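Local coordinates for HD domain-containing protein (Aquifex aeolicus, PDB 2HEK) that is of uncertain function but binds zinc and GDP at well-separated sites and, as an HD-domain protein, may act as a dGTP triphosphohydrolase, at residues K78-L83 / E132-I137; S25-R30 / K114-Y119; A40-P45 / R276-K281. One frame throughout, in Å; residues are numbered along the deposited sequence.

Interaction 1: K78-L83 / E132-I137; sequences KLAGLL and ERLVRI
Ala80 and Leu134 bring their CA atoms to 5.4 Å where segments 78-82 and 132-137, both helical, pass with axes 9.1 Å apart and a crossing angle of -57°. Leu134 and Ala80 carry much of the contact. Leu134 CG is anti to the backbone N (chi1 -177°) and settles against Ala80, 4.0 Å from Ala80 CA. From there the two methyls go to different partners: Leu134 CD1 reaches Leu79 CB at 4.1 Å, and Leu134 CD2 makes a looser contact, 4.5 Å, with Leu83 CD1. One turn further on, Ile137 CG2 touches Ala80 CB at 3.8 Å, so the alanine methyl meets both branched residues. Leu76 adds to the packing on Leu134, and Ile154 of helix 145-155 touches both Ala80 and Ile137. The contact joins helices 74-82 and 128-139 of the HD domain, and segment 78-83 leads on to the zinc ligand Asp85. Charged side chains are paired away from this interface, Lys78 with Glu63 and Arg133 with Glu73. Just beyond, Thr138 OG1 bonds to Ala80 O. Between the two segments themselves the meeting is hydrocarbon on hydrocarbon, and the fit depends on shape, a short alanine facing a leucine.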
loop_
_atom_site.group_PDB
_atom_site.type_symbol
_atom_site.label_atom_id
_atom_site.label_comp_id
_atom_site.label_asym_id
_atom_site.label_seq_id
_atom_site.Cartn_x
_atom_site.Cartn_y
_atom_site.Cartn_z
ATOM N N LYS A 78 28.634 2.615 5.780
ATOM C CA LYS A 78 27.636 1.538 5.736
ATOM C C LYS A 78 27.944 0.558 6.839
ATOM O O LYS A 78 27.034 0.098 7.567
ATOM C CB LYS A 78 27.626 0.797 4.391
ATOM C CG LYS A 78 26.893 1.567 3.258
ATOM C CD LYS A 78 27.247 0.974 1.891
ATOM C CE LYS A 78 27.012 -0.572 1.829
ATOM N NZ LYS A 78 27.447 -1.133 0.477
ATOM N N LEU A 79 29.223 0.232 6.994
ATOM C CA LEU A 79 29.553 -0.704 8.076
ATOM C C LEU A 79 29.346 -0.062 9.432
ATOM O O LEU A 79 28.932 -0.739 10.361
ATOM C CB LEU A 79 30.978 -1.308 7.918
ATOM C CG LEU A 79 31.214 -2.148 6.648
ATOM C CD1 LEU A 79 32.676 -2.715 6.551
ATOM C CD2 LEU A 79 30.181 -3.283 6.520
ATOM N N ALA A 80 29.633 1.242 9.575
ATOM C CA ALA A 80 29.341 1.914 10.842
ATOM C C ALA A 80 27.835 1.805 11.155
ATOM O O ALA A 80 27.444 1.617 12.318
ATOM C CB ALA A 80 29.781 3.406 10.777
ATOM N N GLY A 81 26.996 1.946 10.115
ATOM C CA GLY A 81 25.526 1.783 10.264
ATOM C C GLY A 81 25.208 0.357 10.702
ATOM O O GLY A 81 24.494 0.140 11.682
ATOM N N LEU A 82 25.748 -0.624 9.990
ATOM C CA LEU A 82 25.544 -2.041 10.330
ATOM C C LEU A 82 25.844 -2.426 11.800
ATOM O O LEU A 82 25.087 -3.205 12.422
ATOM C CB LEU A 82 26.361 -2.906 9.359
ATOM C CG LEU A 82 26.112 -4.425 9.409
ATOM C CD1 LEU A 82 24.687 -4.792 8.867
ATOM C CD2 LEU A 82 27.222 -5.201 8.629
ATOM N N LEU A 83 26.916 -1.854 12.385
ATOM C CA LEU A 83 27.359 -2.298 13.711
ATOM C C LEU A 83 26.855 -1.406 14.834
ATOM O O LEU A 83 27.198 -1.601 15.997
ATOM C CB LEU A 83 28.898 -2.379 13.732
ATOM C CG LEU A 83 29.481 -3.266 12.616
ATOM C CD1 LEU A 83 30.992 -3.241 12.669
ATOM C CD2 LEU A 83 28.984 -4.717 12.727
ATOM N N GLU A 132 39.204 2.905 14.165
ATOM C CA GLU A 132 38.921 3.892 15.222
ATOM C C GLU A 132 37.936 4.930 14.720
ATOM O O GLU A 132 37.143 5.410 15.500
ATOM C CB GLU A 132 40.184 4.604 15.734
ATOM C CG GLU A 132 41.267 3.670 16.262
ATOM C CD GLU A 132 40.843 2.896 17.505
ATOM O OE1 GLU A 132 40.139 3.451 18.389
ATOM O OE2 GLU A 132 41.213 1.709 17.611
ATOM N N ARG A 133 38.006 5.289 13.434
ATOM C CA ARG A 133 37.082 6.272 12.848
ATOM C C ARG A 133 35.659 5.702 12.753
ATOM O O ARG A 133 34.709 6.383 13.106
ATOM C CB ARG A 133 37.574 6.710 11.460
ATOM C CG ARG A 133 38.896 7.494 11.546
ATOM C CD ARG A 133 39.462 7.804 10.191
ATOM N NE ARG A 133 38.684 8.803 9.438
ATOM C CZ ARG A 133 38.032 8.579 8.296
ATOM N NH1 ARG A 133 37.981 7.361 7.767
ATOM N NH2 ARG A 133 37.403 9.585 7.688
ATOM N N LEU A 134 35.536 4.448 12.295
ATOM C CA LEU A 134 34.254 3.735 12.322
ATOM C C LEU A 134 33.604 3.778 13.712
ATOM O O LEU A 134 32.417 4.054 13.841
ATOM C CB LEU A 134 34.437 2.282 11.870
ATOM C CG LEU A 134 33.163 1.406 11.781
ATOM C CD1 LEU A 134 33.447 0.300 10.799
ATOM C CD2 LEU A 134 32.822 0.793 13.111
ATOM N N VAL A 135 34.377 3.493 14.747
ATOM C CA VAL A 135 33.857 3.546 16.124
ATOM C C VAL A 135 33.310 4.936 16.503
ATOM O O VAL A 135 32.207 5.056 17.018
ATOM C CB VAL A 135 34.914 3.090 17.146
ATOM C CG1 VAL A 135 34.455 3.449 18.575
ATOM C CG2 VAL A 135 35.163 1.590 17.000
ATOM N N ARG A 136 34.069 5.986 16.226
ATOM C CA ARG A 136 33.632 7.362 16.510
ATOM C C ARG A 136 32.379 7.730 15.732
ATOM O O ARG A 136 31.474 8.336 16.271
ATOM C CB ARG A 136 34.762 8.365 16.179
ATOM C CG ARG A 136 35.860 8.362 17.250
ATOM C CD ARG A 136 36.819 9.572 17.169
ATOM N NE ARG A 136 37.632 9.556 15.956
ATOM C CZ ARG A 136 38.784 8.876 15.855
ATOM N NH1 ARG A 136 39.227 8.143 16.860
ATOM N NH2 ARG A 136 39.466 8.903 14.749
ATOM N N ILE A 137 32.373 7.395 14.451
ATOM C CA ILE A 137 31.269 7.664 13.558
ATOM C C ILE A 137 30.001 6.981 14.098
ATOM O O ILE A 137 28.948 7.625 14.257
ATOM C CB ILE A 137 31.619 7.216 12.125
ATOM C CG1 ILE A 137 32.648 8.191 11.539
ATOM C CG2 ILE A 137 30.330 7.120 11.178
ATOM C CD1 ILE A 137 33.404 7.638 10.393
#

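Interaction 2: S25-R30 / K114-Y119; sequences SFPFQR and KETEIY
Phe26 and Glu117 meet where two short helices, 26-29 and 117-123, start close together, the latter within the HD domain; Ser25 and Thr116 hold the two N-cap positions. The hydrogen bond across the contact runs from a backbone amide to a side-chain carboxylate: Phe26 N, in the first turn of its helix, donates to Glu117 OE2 at 3.1 Å with an N-H...O angle of 162°. The donor lies above the carboxylate plane, 50° out of it. Glu117 extends beyond CG to get there, and Glu117 CD rests on Ser25 CB at 3.6 Å. The helix-start amide would probably favour the carboxylate's negative charge. Within 114-119, Thr116 OG1 caps by accepting a weak bond from Ile118 N, and the same hydroxyl bonds to Val112 O. Van der Waals packing makes up the remainder. Pro27 and Thr116 lie side by side, running opposite ways, with Pro27 CG 3.6 Å from Thr116 OG1; Pro27 CG also lies 4.2 Å from Ile118 CG1. Leu253 of helix 250-253 touches Phe26 and Thr116. Ser25 OG, already bonded to Leu22 O, has Ile118 CD1 tight against it at 3.1 Å.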
loop_
_atom_site.group_PDB
_atom_site.type_symbol
_atom_site.label_atom_id
_atom_site.label_comp_id
_atom_site.label_asym_id
_atom_site.label_seq_id
_atom_site.Cartn_x
_atom_site.Cartn_y
_atom_site.Cartn_z
ATOM N N SER A 25 29.000 -13.274 12.391
ATOM C CA SER A 25 29.706 -13.403 13.707
ATOM C C SER A 25 28.730 -13.523 14.851
ATOM O O SER A 25 27.579 -13.063 14.750
ATOM C CB SER A 25 30.633 -12.216 13.933
ATOM O OG SER A 25 29.873 -11.043 14.164
ATOM N N PHE A 26 29.162 -14.152 15.944
ATOM C CA PHE A 26 28.324 -14.329 17.117
ATOM C C PHE A 26 27.789 -13.016 17.735
ATOM O O PHE A 26 26.634 -12.962 18.119
ATOM C CB PHE A 26 29.051 -15.180 18.179
ATOM C CG PHE A 26 28.366 -15.212 19.519
ATOM C CD1 PHE A 26 27.541 -16.285 19.870
ATOM C CD2 PHE A 26 28.564 -14.194 20.444
ATOM C CE1 PHE A 26 26.905 -16.325 21.128
ATOM C CE2 PHE A 26 27.923 -14.213 21.697
ATOM C CZ PHE A 26 27.094 -15.275 22.039
ATOM N N PRO A 27 28.628 -11.966 17.881
ATOM C CA PRO A 27 28.037 -10.730 18.460
ATOM C C PRO A 27 26.925 -10.094 17.590
ATOM O O PRO A 27 26.013 -9.455 18.128
ATOM C CB PRO A 27 29.233 -9.782 18.560
ATOM C CG PRO A 27 30.455 -10.724 18.606
ATOM C CD PRO A 27 30.078 -11.818 17.640
ATOM N N PHE A 28 26.993 -10.268 16.276
ATOM C CA PHE A 28 25.908 -9.778 15.427
ATOM C C PHE A 28 24.695 -10.713 15.508
ATOM O O PHE A 28 23.546 -10.254 15.609
ATOM C CB PHE A 28 26.356 -9.535 13.978
ATOM C CG PHE A 28 25.375 -8.721 13.175
ATOM C CD1 PHE A 28 25.524 -7.332 13.069
ATOM C CD2 PHE A 28 24.310 -9.325 12.522
ATOM C CE1 PHE A 28 24.604 -6.564 12.356
ATOM C CE2 PHE A 28 23.395 -8.560 11.759
ATOM C CZ PHE A 28 23.544 -7.184 11.681
ATOM N N GLN A 29 24.931 -12.017 15.518
ATOM C CA GLN A 29 23.795 -12.958 15.601
ATOM C C GLN A 29 22.998 -12.805 16.911
ATOM O O GLN A 29 21.782 -12.991 16.933
ATOM C CB GLN A 29 24.251 -14.420 15.400
ATOM C CG GLN A 29 24.735 -14.696 14.007
ATOM C CD GLN A 29 23.588 -14.827 12.995
ATOM O OE1 GLN A 29 22.535 -15.351 13.321
ATOM N NE2 GLN A 29 23.802 -14.369 11.776
ATOM N N ARG A 30 23.680 -12.442 17.997
ATOM C CA ARG A 30 23.034 -12.091 19.260
ATOM C C ARG A 30 21.844 -11.121 19.069
ATOM O O ARG A 30 20.816 -11.164 19.799
ATOM C CB ARG A 30 24.089 -11.419 20.184
ATOM C CG ARG A 30 23.519 -10.890 21.502
ATOM C CD ARG A 30 24.571 -10.173 22.386
ATOM N NE ARG A 30 23.833 -9.454 23.403
ATOM C CZ ARG A 30 23.405 -8.192 23.276
ATOM N NH1 ARG A 30 23.719 -7.459 22.216
ATOM N NH2 ARG A 30 22.692 -7.648 24.244
ATOM N N LYS A 114 35.857 -3.966 19.588
ATOM C CA LYS A 114 37.296 -4.091 19.838
ATOM C C LYS A 114 37.713 -5.391 20.519
ATOM O O LYS A 114 38.836 -5.871 20.286
ATOM C CB LYS A 114 37.781 -2.889 20.632
ATOM C CG LYS A 114 37.885 -1.625 19.754
ATOM C CD LYS A 114 38.333 -0.417 20.575
ATOM C CE LYS A 114 38.634 0.774 19.664
ATOM N NZ LYS A 114 39.051 1.997 20.453
ATOM N N GLU A 115 36.814 -5.970 21.322
ATOM C CA GLU A 115 37.130 -7.121 22.174
ATOM C C GLU A 115 36.581 -8.479 21.697
ATOM O O GLU A 115 36.686 -9.475 22.430
ATOM C CB GLU A 115 36.687 -6.850 23.627
ATOM C CG GLU A 115 37.265 -5.554 24.258
ATOM C CD GLU A 115 36.694 -5.226 25.640
ATOM O OE1 GLU A 115 36.267 -6.135 26.391
ATOM O OE2 GLU A 115 36.676 -4.032 25.995
ATOM N N THR A 116 36.004 -8.539 20.489
ATOM C CA THR A 116 35.487 -9.806 19.958
ATOM C C THR A 116 36.042 -10.039 18.558
ATOM O O THR A 116 36.804 -9.202 18.050
ATOM C CB THR A 116 33.928 -9.789 19.884
ATOM O OG1 THR A 116 33.519 -8.801 18.935
ATOM C CG2 THR A 116 33.300 -9.493 21.263
ATOM N N GLU A 117 35.629 -11.131 17.902
ATOM C CA GLU A 117 36.008 -11.409 16.506
ATOM C C GLU A 117 35.683 -10.271 15.547
ATOM O O GLU A 117 36.263 -10.202 14.473
ATOM C CB GLU A 117 35.381 -12.730 15.993
ATOM C CG GLU A 117 33.854 -12.843 16.197
ATOM C CD GLU A 117 33.218 -14.119 15.580
ATOM O OE1 GLU A 117 33.687 -14.567 14.486
ATOM O OE2 GLU A 117 32.249 -14.669 16.185
ATOM N N ILE A 118 34.732 -9.390 15.901
ATOM C CA ILE A 118 34.428 -8.231 15.034
ATOM C C ILE A 118 35.718 -7.485 14.655
ATOM O O ILE A 118 35.928 -7.146 13.501
ATOM C CB ILE A 118 33.413 -7.240 15.687
ATOM C CG1 ILE A 118 32.062 -7.923 15.950
ATOM C CG2 ILE A 118 33.235 -5.964 14.850
ATOM C CD1 ILE A 118 31.371 -8.380 14.711
ATOM N N TYR A 119 36.598 -7.238 15.619
ATOM C CA TYR A 119 37.830 -6.491 15.292
ATOM C C TYR A 119 38.657 -7.162 14.177
ATOM O O TYR A 119 39.048 -6.526 13.158
ATOM C CB TYR A 119 38.690 -6.300 16.556
ATOM C CG TYR A 119 39.746 -5.241 16.306
ATOM C CD1 TYR A 119 39.400 -3.880 16.252
ATOM C CD2 TYR A 119 41.074 -5.598 16.078
ATOM C CE1 TYR A 119 40.363 -2.885 16.002
ATOM C CE2 TYR A 119 42.061 -4.615 15.826
ATOM C CZ TYR A 119 41.682 -3.269 15.787
ATOM O OH TYR A 119 42.606 -2.304 15.508
#

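Interaction 3: A40-P45 / R276-K281; sequences AYLVFP and RIFQRK. With GDP (guanosine-5'-diphosphate), chain G.
Arg280 reaches Leu42 through an irregular path: its backbone takes a left-handed helical conformation (phi 54°) just after helix 271-278, and a bend at chi2 (86°) swings CD against the guanine of GDP. The guanidinium then grips Leu42 O end-on, Arg280 NH1 and NH2 each donating to this one oxygen at 2.7 Å from the same face of the carbonyl plane. Arg280 NH2 also donates to GDP O5' at 3.0 Å in a nearly straight bond (172°), whereas NE makes a weak bond to GDP O2A. The base lies across one guanidinium face, GDP C4 3.1 Å above the Arg280 plane and offset toward the rim. Leu42 O is also only 3.1 Å from GDP N7, and the positive charge of the arginine probably eases the meeting of these two acceptors. An alanine at Arg280 would probably leave Leu42 O without its two guanidinium donors and GDP without its links to O5' and O2A, weakening the hold on the nucleotide. Beside this polar grip, Leu42 CD1 presses on Ile277 O at 3.3 Å and approaches the Phe278 ring obliquely. Tyr41 crosses Phe278 at about a right angle, Tyr41 OH lying 3.5 Å from Phe278 CE2 at the ring edge; that hydroxyl bonds to Tyr33 OH of the second subunit. Lys3 and Asp24 of that subunit, among others, and His282 of this chain also bond to GDP, so the nucleotide sits between subunits. The 40-45 loop rests on helix 224-240 through Leu42 and Val43, the end of helix 271-278 packs on helix 257-266 through Ile277 and Phe278, and strand 284-289 begins shortly beyond.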
loop_
_atom_site.group_PDB
_atom_site.type_symbol
_atom_site.label_atom_id
_atom_site.label_comp_id
_atom_site.label_asym_id
_atom_site.label_seq_id
_atom_site.Cartn_x
_atom_site.Cartn_y
_atom_site.Cartn_z
ATOM N N ALA A 40 7.336 -3.937 24.378
ATOM C CA ALA A 40 6.189 -3.339 23.727
ATOM C C ALA A 40 5.237 -4.394 23.142
ATOM O O ALA A 40 4.063 -4.109 22.946
ATOM C CB ALA A 40 6.636 -2.366 22.615
ATOM N N TYR A 41 5.719 -5.608 22.870
ATOM C CA TYR A 41 4.853 -6.622 22.229
ATOM C C TYR A 41 3.738 -7.050 23.187
ATOM O O TYR A 41 2.742 -7.652 22.767
ATOM C CB TYR A 41 5.663 -7.843 21.772
ATOM C CG TYR A 41 6.188 -8.670 22.938
ATOM C CD1 TYR A 41 5.528 -9.816 23.351
ATOM C CD2 TYR A 41 7.320 -8.294 23.639
ATOM C CE1 TYR A 41 5.991 -10.580 24.423
ATOM C CE2 TYR A 41 7.784 -9.041 24.714
ATOM C CZ TYR A 41 7.106 -10.173 25.103
ATOM O OH TYR A 41 7.560 -10.934 26.158
ATOM N N LEU A 42 3.889 -6.700 24.469
ATOM C CA LEU A 42 2.840 -6.998 25.452
ATOM C C LEU A 42 1.644 -6.048 25.292
ATOM O O LEU A 42 0.585 -6.266 25.891
ATOM C CB LEU A 42 3.390 -6.902 26.882
ATOM C CG LEU A 42 4.393 -8.007 27.247
ATOM C CD1 LEU A 42 4.913 -7.759 28.696
ATOM C CD2 LEU A 42 3.777 -9.426 27.129
ATOM N N VAL A 43 1.814 -5.001 24.491
ATOM C CA VAL A 43 0.747 -4.035 24.211
ATOM C C VAL A 43 0.413 -4.037 22.691
ATOM O O VAL A 43 -0.769 -4.020 22.298
ATOM C CB VAL A 43 1.194 -2.596 24.623
ATOM C CG1 VAL A 43 0.131 -1.544 24.257
ATOM C CG2 VAL A 43 1.505 -2.524 26.104
ATOM N N PHE A 44 1.456 -4.044 21.859
ATOM C CA PHE A 44 1.335 -4.087 20.366
ATOM C C PHE A 44 1.823 -5.466 19.945
ATOM O O PHE A 44 3.027 -5.665 19.814
ATOM C CB PHE A 44 2.224 -3.007 19.693
ATOM C CG PHE A 44 1.761 -1.606 19.973
ATOM C CD1 PHE A 44 2.208 -0.907 21.117
ATOM C CD2 PHE A 44 0.831 -0.985 19.115
ATOM C CE1 PHE A 44 1.713 0.396 21.406
ATOM C CE2 PHE A 44 0.344 0.331 19.407
ATOM C CZ PHE A 44 0.803 1.005 20.526
ATOM N N PRO A 45 0.907 -6.449 19.829
ATOM C CA PRO A 45 1.348 -7.856 19.789
ATOM C C PRO A 45 2.319 -8.212 18.661
ATOM O O PRO A 45 3.171 -9.088 18.845
ATOM C CB PRO A 45 0.011 -8.629 19.645
ATOM C CG PRO A 45 -0.969 -7.742 20.370
ATOM C CD PRO A 45 -0.566 -6.359 19.883
ATOM N N ARG A 276 3.967 -8.447 37.706
ATOM C CA ARG A 276 3.766 -7.073 37.195
ATOM C C ARG A 276 4.047 -6.965 35.700
ATOM O O ARG A 276 3.425 -6.161 34.986
ATOM C CB ARG A 276 4.698 -6.109 37.940
ATOM C CG ARG A 276 4.244 -5.857 39.377
ATOM C CD ARG A 276 5.317 -5.152 40.209
ATOM N NE ARG A 276 4.807 -4.881 41.560
ATOM C CZ ARG A 276 5.370 -4.081 42.462
ATOM N NH1 ARG A 276 6.488 -3.422 42.188
ATOM N NH2 ARG A 276 4.796 -3.940 43.656
ATOM N N ILE A 277 5.012 -7.755 35.237
ATOM C CA ILE A 277 5.436 -7.671 33.840
ATOM C C ILE A 277 4.693 -8.672 32.951
ATOM O O ILE A 277 4.240 -8.304 31.878
ATOM C CB ILE A 277 6.929 -7.896 33.677
ATOM C CG1 ILE A 277 7.725 -6.809 34.411
ATOM C CG2 ILE A 277 7.298 -7.905 32.154
ATOM C CD1 ILE A 277 9.189 -7.155 34.623
ATOM N N PHE A 278 4.569 -9.921 33.412
ATOM C CA PHE A 278 4.084 -11.004 32.552
ATOM C C PHE A 278 2.695 -11.554 32.863
ATOM O O PHE A 278 2.115 -12.261 32.030
ATOM C CB PHE A 278 5.112 -12.132 32.514
ATOM C CG PHE A 278 6.340 -11.790 31.732
ATOM C CD1 PHE A 278 7.580 -11.784 32.341
ATOM C CD2 PHE A 278 6.249 -11.440 30.373
ATOM C CE1 PHE A 278 8.721 -11.470 31.622
ATOM C CE2 PHE A 278 7.368 -11.110 29.654
ATOM C CZ PHE A 278 8.620 -11.130 30.276
ATOM N N GLN A 279 2.139 -11.221 34.023
ATOM C CA GLN A 279 0.795 -11.693 34.375
ATOM C C GLN A 279 -0.260 -10.599 34.404
ATOM O O GLN A 279 -1.237 -10.685 35.135
ATOM C CB GLN A 279 0.798 -12.328 35.759
ATOM C CG GLN A 279 1.468 -13.699 35.838
ATOM C CD GLN A 279 1.153 -14.422 37.136
ATOM O OE1 GLN A 279 0.411 -13.906 37.981
ATOM N NE2 GLN A 279 1.591 -15.610 37.502
ATOM N N ARG A 280 -0.054 -9.531 33.651
ATOM C CA ARG A 280 -0.977 -8.385 33.530
ATOM C C ARG A 280 -1.366 -7.738 34.861
ATOM O O ARG A 280 -2.476 -7.255 35.010
ATOM C CB ARG A 280 -2.221 -8.816 32.743
ATOM C CG ARG A 280 -2.634 -7.832 31.626
ATOM C CD ARG A 280 -1.933 -8.053 30.289
ATOM N NE ARG A 280 -2.021 -6.896 29.403
ATOM C CZ ARG A 280 -1.112 -6.587 28.486
ATOM N NH1 ARG A 280 -0.042 -7.351 28.330
ATOM N NH2 ARG A 280 -1.277 -5.515 27.725
ATOM N N LYS A 281 -0.421 -7.685 35.792
ATOM C CA LYS A 281 -0.635 -7.078 37.110
ATOM C C LYS A 281 0.202 -5.793 37.246
ATOM O O LYS A 281 0.550 -5.407 38.358
ATOM C CB LYS A 281 -0.302 -8.069 38.229
ATOM C CG LYS A 281 -1.150 -9.329 38.250
ATOM C CD LYS A 281 -0.907 -10.140 39.514
ATOM C CE LYS A 281 -1.626 -11.479 39.492
ATOM N NZ LYS A 281 -0.851 -12.532 40.204
HETATM P PB GDP G . -5.409 -1.312 30.550
HETATM O O1B GDP G . -5.151 0.088 30.008
HETATM O O2B GDP G . -5.701 -1.276 32.046
HETATM O O3B GDP G . -6.610 -1.928 29.832
HETATM O O3A GDP G . -4.087 -2.224 30.346
HETATM P PA GDP G . -4.058 -3.728 29.769
HETATM O O1A GDP G . -5.380 -4.448 29.822
HETATM O O2A GDP G . -3.013 -4.521 30.509
HETATM O "O5'" GDP G . -3.566 -3.608 28.230
HETATM C "C5'" GDP G . -3.711 -2.454 27.415
HETATM C "C4'" GDP G . -3.591 -2.792 25.922
HETATM O "O4'" GDP G . -2.775 -3.942 25.622
HETATM C "C3'" GDP G . -4.933 -3.067 25.297
HETATM O "O3'" GDP G . -4.941 -2.237 24.099
HETATM C "C2'" GDP G . -4.806 -4.488 24.839
HETATM O "O2'" GDP G . -5.537 -4.568 23.639
HETATM C "C1'" GDP G . -3.342 -4.675 24.543
HETATM N N9 GDP G . -2.864 -6.061 24.744
HETATM C C8 GDP G . -1.909 -6.682 24.032
HETATM N N7 GDP G . -1.669 -7.921 24.508
HETATM C C5 GDP G . -2.497 -8.103 25.549
HETATM C C6 GDP G . -2.779 -9.201 26.492
HETATM O O6 GDP G . -2.129 -10.231 26.380
HETATM N N1 GDP G . -3.677 -9.022 27.478
HETATM C C2 GDP G . -4.376 -7.873 27.603
HETATM N N2 GDP G . -5.293 -7.779 28.623
HETATM N N3 GDP G . -4.168 -6.815 26.750
HETATM C C4 GDP G . -3.267 -6.882 25.734
#

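Interactions 1 and 2 are neighbours, their centres 14 Å apart. Glu132 OE1 and Lys114 NZ form a 2.7 Å salt bridge between them, and Leu83 CD1 packs on Ile118 CG2 at 4.1 Å. In interaction 1 the Leu83 side chain is about 11 Å from the zinc held by His54, Asp85 and Asp161. Interaction 3 lies apart, its centre about 35 Å from that of interaction 1 and 31 Å from that of interaction 2. The nucleotide nevertheless relates it to interaction 2: Gln29 of the second subunit bonds to the GDP held by Arg280, so segments 25-30 and 276-281 of different chains share one nucleotide.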